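Local structure of leucine aminopeptidase A1, chloroplastic (5D8N) at residues 480-483 with 484-487; 202-205 with 206-210. The protein removes unsubstituted N-terminal amino acids, leucine by preference, from peptides as a magnesium-dependent homohexameric aminopeptidase of the M17 family, and also acts as a protein-folding chaperone. The protein carries 1 engineered substitution. All coordinates share one frame; numbering follows the deposited sequence.

Interaction 1: residues 480-483 with 484-487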
loop_
_atom_site.group_PDB
_atom_site.type_symbol
_atom_site.label_atom_id
_atom_site.label_comp_id
_atom_site.label_asym_id
_atom_site.label_seq_id
_atom_site.Cartn_x
_atom_site.Cartn_y
_atom_site.Cartn_z
ATOM N N ALA A 480 -0.348 18.159 13.624
ATOM C CA ALA A 480 0.504 18.784 14.629
ATOM C C ALA A 480 -0.266 19.813 15.431
ATOM O O ALA A 480 -0.009 19.971 16.616
ATOM C CB ALA A 480 1.714 19.434 13.982
ATOM N N ILE A 481 -1.242 20.453 14.795
ATOM C CA ILE A 481 -2.121 21.373 15.474
ATOM C C ILE A 481 -3.068 20.669 16.452
ATOM O O ILE A 481 -3.224 21.116 17.598
ATOM C CB ILE A 481 -2.948 22.179 14.469
ATOM C CG1 ILE A 481 -2.015 23.018 13.601
ATOM C CG2 ILE A 481 -3.986 23.037 15.178
ATOM C CD1 ILE A 481 -2.697 23.665 12.427
ATOM N N THR A 482 -3.752 19.624 16.004
ATOM C CA THR A 482 -4.651 18.904 16.900
ATOM C C THR A 482 -3.887 18.173 18.013
ATOM O O THR A 482 -4.365 18.046 19.141
ATOM C CB THR A 482 -5.552 17.911 16.156
ATOM O OG1 THR A 482 -4.755 17.039 15.329
ATOM C CG2 THR A 482 -6.588 18.648 15.314
ATOM N N GLY A 483 -2.631 17.821 17.757
ATOM C CA GLY A 483 -1.762 17.338 18.827
ATOM C C GLY A 483 -1.596 18.388 19.908
ATOM O O GLY A 483 -1.740 18.107 21.100
ATOM N N ALA A 484 -1.346 19.620 19.482
ATOM C CA ALA A 484 -1.232 20.732 20.430
ATOM C C ALA A 484 -2.550 21.014 21.159
ATOM O O ALA A 484 -2.567 21.235 22.375
ATOM C CB ALA A 484 -0.733 21.980 19.725
ATOM N N LEU A 485 -3.655 20.952 20.423
ATOM C CA LEU A 485 -4.960 21.201 21.015
ATOM C C LEU A 485 -5.322 20.108 22.015
ATOM O O LEU A 485 -5.857 20.391 23.093
ATOM C CB LEU A 485 -6.039 21.270 19.942
ATOM C CG LEU A 485 -5.990 22.447 18.969
ATOM C CD1 LEU A 485 -7.019 22.260 17.870
ATOM C CD2 LEU A 485 -6.259 23.752 19.672
ATOM N N PHE A 486 -4.862 18.889 21.752
ATOM C CA PHE A 486 -5.020 17.799 22.702
ATOM C C PHE A 486 -4.329 18.108 24.026
ATOM O O PHE A 486 -4.927 18.005 25.097
ATOM C CB PHE A 486 -4.549 16.483 22.108
ATOM C CG PHE A 486 -4.570 15.343 23.064
ATOM C CD1 PHE A 486 -3.488 15.085 23.900
ATOM C CD2 PHE A 486 -5.646 14.477 23.085
ATOM C CE1 PHE A 486 -3.505 13.989 24.761
ATOM C CE2 PHE A 486 -5.678 13.393 23.953
ATOM C CZ PHE A 486 -4.662 13.224 24.872
ATOM N N LEU A 487 -3.068 18.506 23.941
ATOM C CA LEU A 487 -2.278 18.762 25.121
ATOM C C LEU A 487 -2.843 19.908 25.949
ATOM O O LEU A 487 -2.787 19.874 27.169
ATOM C CB LEU A 487 -0.834 19.053 24.760
ATOM C CG LEU A 487 -0.066 17.891 24.146
ATOM C CD1 LEU A 487 1.322 18.366 23.701
ATOM C CD2 LEU A 487 0.052 16.739 25.132
#

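Interaction 2: residues 202-205 with 206-210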
loop_
_atom_site.group_PDB
_atom_site.type_symbol
_atom_site.label_atom_id
_atom_site.label_comp_id
_atom_site.label_asym_id
_atom_site.label_seq_id
_atom_site.Cartn_x
_atom_site.Cartn_y
_atom_site.Cartn_z
ATOM N N LYS A 202 32.148 33.870 29.794
ATOM C CA LYS A 202 31.253 33.541 28.704
ATOM C C LYS A 202 31.616 32.184 28.091
ATOM O O LYS A 202 30.744 31.388 27.739
ATOM C CB LYS A 202 31.318 34.632 27.644
ATOM C CG LYS A 202 30.154 34.577 26.661
ATOM C CD LYS A 202 28.852 35.120 27.233
ATOM C CE LYS A 202 27.690 34.824 26.289
ATOM N NZ LYS A 202 26.378 35.306 26.812
ATOM N N ILE A 203 32.907 31.906 28.008
ATOM C CA ILE A 203 33.382 30.636 27.519
ATOM C C ILE A 203 32.921 29.539 28.470
ATOM O O ILE A 203 32.525 28.467 28.020
ATOM C CB ILE A 203 34.912 30.624 27.328
ATOM C CG1 ILE A 203 35.296 31.481 26.118
ATOM C CG2 ILE A 203 35.464 29.213 27.170
ATOM C CD1 ILE A 203 36.775 31.796 26.054
ATOM N N LYS A 204 33.010 29.798 29.767
ATOM C CA LYS A 204 32.627 28.834 30.775
ATOM C C LYS A 204 31.116 28.529 30.659
ATOM O O LYS A 204 30.676 27.381 30.840
ATOM C CB LYS A 204 32.979 29.392 32.149
ATOM C CG LYS A 204 33.180 28.347 33.222
ATOM C CD LYS A 204 34.480 27.578 33.089
ATOM C CE LYS A 204 34.933 27.060 34.446
ATOM N NZ LYS A 204 33.877 26.327 35.212
ATOM N N TYR A 205 30.321 29.575 30.477
ATOM C CA TYR A 205 28.888 29.424 30.271
ATOM C C TYR A 205 28.657 28.471 29.104
ATOM O O TYR A 205 27.867 27.533 29.226
ATOM C CB TYR A 205 28.220 30.783 30.010
ATOM C CG TYR A 205 26.807 30.733 29.436
ATOM C CD1 TYR A 205 25.699 30.443 30.229
ATOM C CD2 TYR A 205 26.566 31.097 28.129
ATOM C CE1 TYR A 205 24.420 30.355 29.687
ATOM C CE2 TYR A 205 25.286 31.094 27.604
ATOM C CZ TYR A 205 24.224 30.682 28.372
ATOM O OH TYR A 205 22.949 30.678 27.831
ATOM N N ALA A 206 29.351 28.717 27.996
ATOM C CA ALA A 206 29.192 27.900 26.794
ATOM C C ALA A 206 29.545 26.454 27.123
ATOM O O ALA A 206 28.858 25.515 26.699
ATOM C CB ALA A 206 30.070 28.406 25.656
ATOM N N GLU A 207 30.628 26.275 27.871
ATOM C CA GLU A 207 31.032 24.934 28.268
ATOM C C GLU A 207 29.948 24.249 29.101
ATOM O O GLU A 207 29.738 23.055 28.938
ATOM C CB GLU A 207 32.382 24.918 29.003
ATOM C CG GLU A 207 33.553 25.265 28.103
ATOM C CD GLU A 207 34.858 25.478 28.862
ATOM O OE1 GLU A 207 34.833 26.170 29.893
ATOM O OE2 GLU A 207 35.907 24.944 28.446
ATOM N N HIS A 208 29.298 24.993 29.990
ATOM C CA HIS A 208 28.254 24.420 30.824
ATOM C C HIS A 208 27.079 23.972 29.951
ATOM O O HIS A 208 26.515 22.893 30.155
ATOM C CB HIS A 208 27.754 25.431 31.863
ATOM C CG HIS A 208 28.796 25.848 32.849
ATOM N ND1 HIS A 208 29.834 25.021 33.221
ATOM C CD2 HIS A 208 28.889 26.948 33.636
ATOM C CE1 HIS A 208 30.541 25.604 34.171
ATOM N NE2 HIS A 208 30.009 26.788 34.411
ATOM N N VAL A 209 26.708 24.817 28.999
ATOM C CA VAL A 209 25.623 24.478 28.105
ATOM C C VAL A 209 26.006 23.233 27.293
ATOM O O VAL A 209 25.203 22.315 27.168
ATOM C CB VAL A 209 25.270 25.676 27.203
ATOM C CG1 VAL A 209 24.284 25.253 26.130
ATOM C CG2 VAL A 209 24.665 26.782 28.035
ATOM N N CYS A 210 27.208 23.215 26.708
ATOM C CA CYS A 210 27.656 22.067 25.915
ATOM C C CYS A 210 27.562 20.770 26.700
ATOM O O CYS A 210 27.234 19.733 26.138
ATOM C CB CYS A 210 29.078 22.237 25.379
ATOM S SG CYS A 210 29.241 23.522 24.095
#

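Interaction 1: residues 480-483 with 484-487
G483, A484 and L485 form the middle of this contact, two turns of the buried alpha-helix 479-488 in the catalytic domain of this M17 peptidase. Four successive i to i+4 backbone bonds run through it. The bond from L485 N to I481 O, 2.9 Å long, lies in the carbonyl plane, whereas A484 N reaches A480 O from 35° above that carbonyl's plane, at 3.2 Å. G483 brings only backbone to the helix: its O accepts the N-H of L487 at 3.2 Å. L487 CG also lies 3.5 Å from G483 O, beside the bond. The methyl of A484 packs against the preceding turn, CB lying 3.4 Å from I481 O; beyond the helix it touches H499 of strand 496-501 and F429 of strand 426-429. L485 CG lies 3.4 Å from the same I481 O. With CG anti to its own carbonyl carbon (chi1 -67°), the L485 side chain leans back along the helix and runs beside that of I481, the two pointing the same way. I481 extends the packing to A420 of a second subunit, so this flank of the helix belongs to the hexamer interface. From the far end of the segment, F486 and L487 both touch R389 of helix 388-401, a predicted active-site residue, so the helix borders the probable catalytic centre. Where the two aliphatic side chains meet, I481 CG2 lies 4.1 Å from L485 CD1.

Interaction 2: residues 202-205 with 206-210
Y205 and V209 meet one turn apart on the long helix 197-221, an alpha-helix whose i to i+4 bonds include V209 N to Y205 O at 3.0 Å. Y205 starts close to the next peptide: CB lies 3.1 Å from A206 N. CG stands anti to the backbone N (chi1 165°), which carries the ring outward along the helix, and CG and CD2 still pass near that same nitrogen. Farther out, CE1 and CZ each lie 3.9 Å from V209 CG2, which sits over one ring face, 19° off the normal, in a CH-pi contact. At the tip, OH is hydrogen-bonded to E524 of helix 519-527, whose V523 touches both Y205 and V209; the ring thus ties this helix to the C-terminal one. On another flank, H208 turns one imidazole face to the backbone: K204 O lies 3.1 Å above the ring plane, offset toward its rim, while also accepting the H208 backbone N-H. K204 bends across the imidazole, its CG 3.7 Å from H208 NE2. An alanine in place of H208 would probably uncover K204 O and leave the K204 chain without the ring it crosses, freer to turn. Beyond them H208 touches E341 and I342 of helix 327-342. E207 touches I32 of strand 31-35, and its side chain comes near a bound magnesium ion. E207 OE1 lies 3.5 Å from the methylene carbon K204 CD, not from the amine: K204 NZ is 5.4 Å from E207 OE1.

Both contacts lie within one alpha-helix each, but on separate helices: interaction 1 on the short helix 479-488, interaction 2 on the long helix 197-221. Their centres lie about 35 Å apart, on opposite sides of the chain's centre, and they do not touch. Interaction 1 is wholly buried and, side chain to side chain, almost purely apolar, packed against strands 426-429 and 496-501 and helix 388-401, with I481 reaching a second subunit. Interaction 2 is partly buried and mixed: I203, A206 and V209 are covered, while lysine, glutamate and histidine line its more accessible side. No other chain reaches it; its neighbours are helices 152-170, 327-342 and 519-527 and strand 31-35.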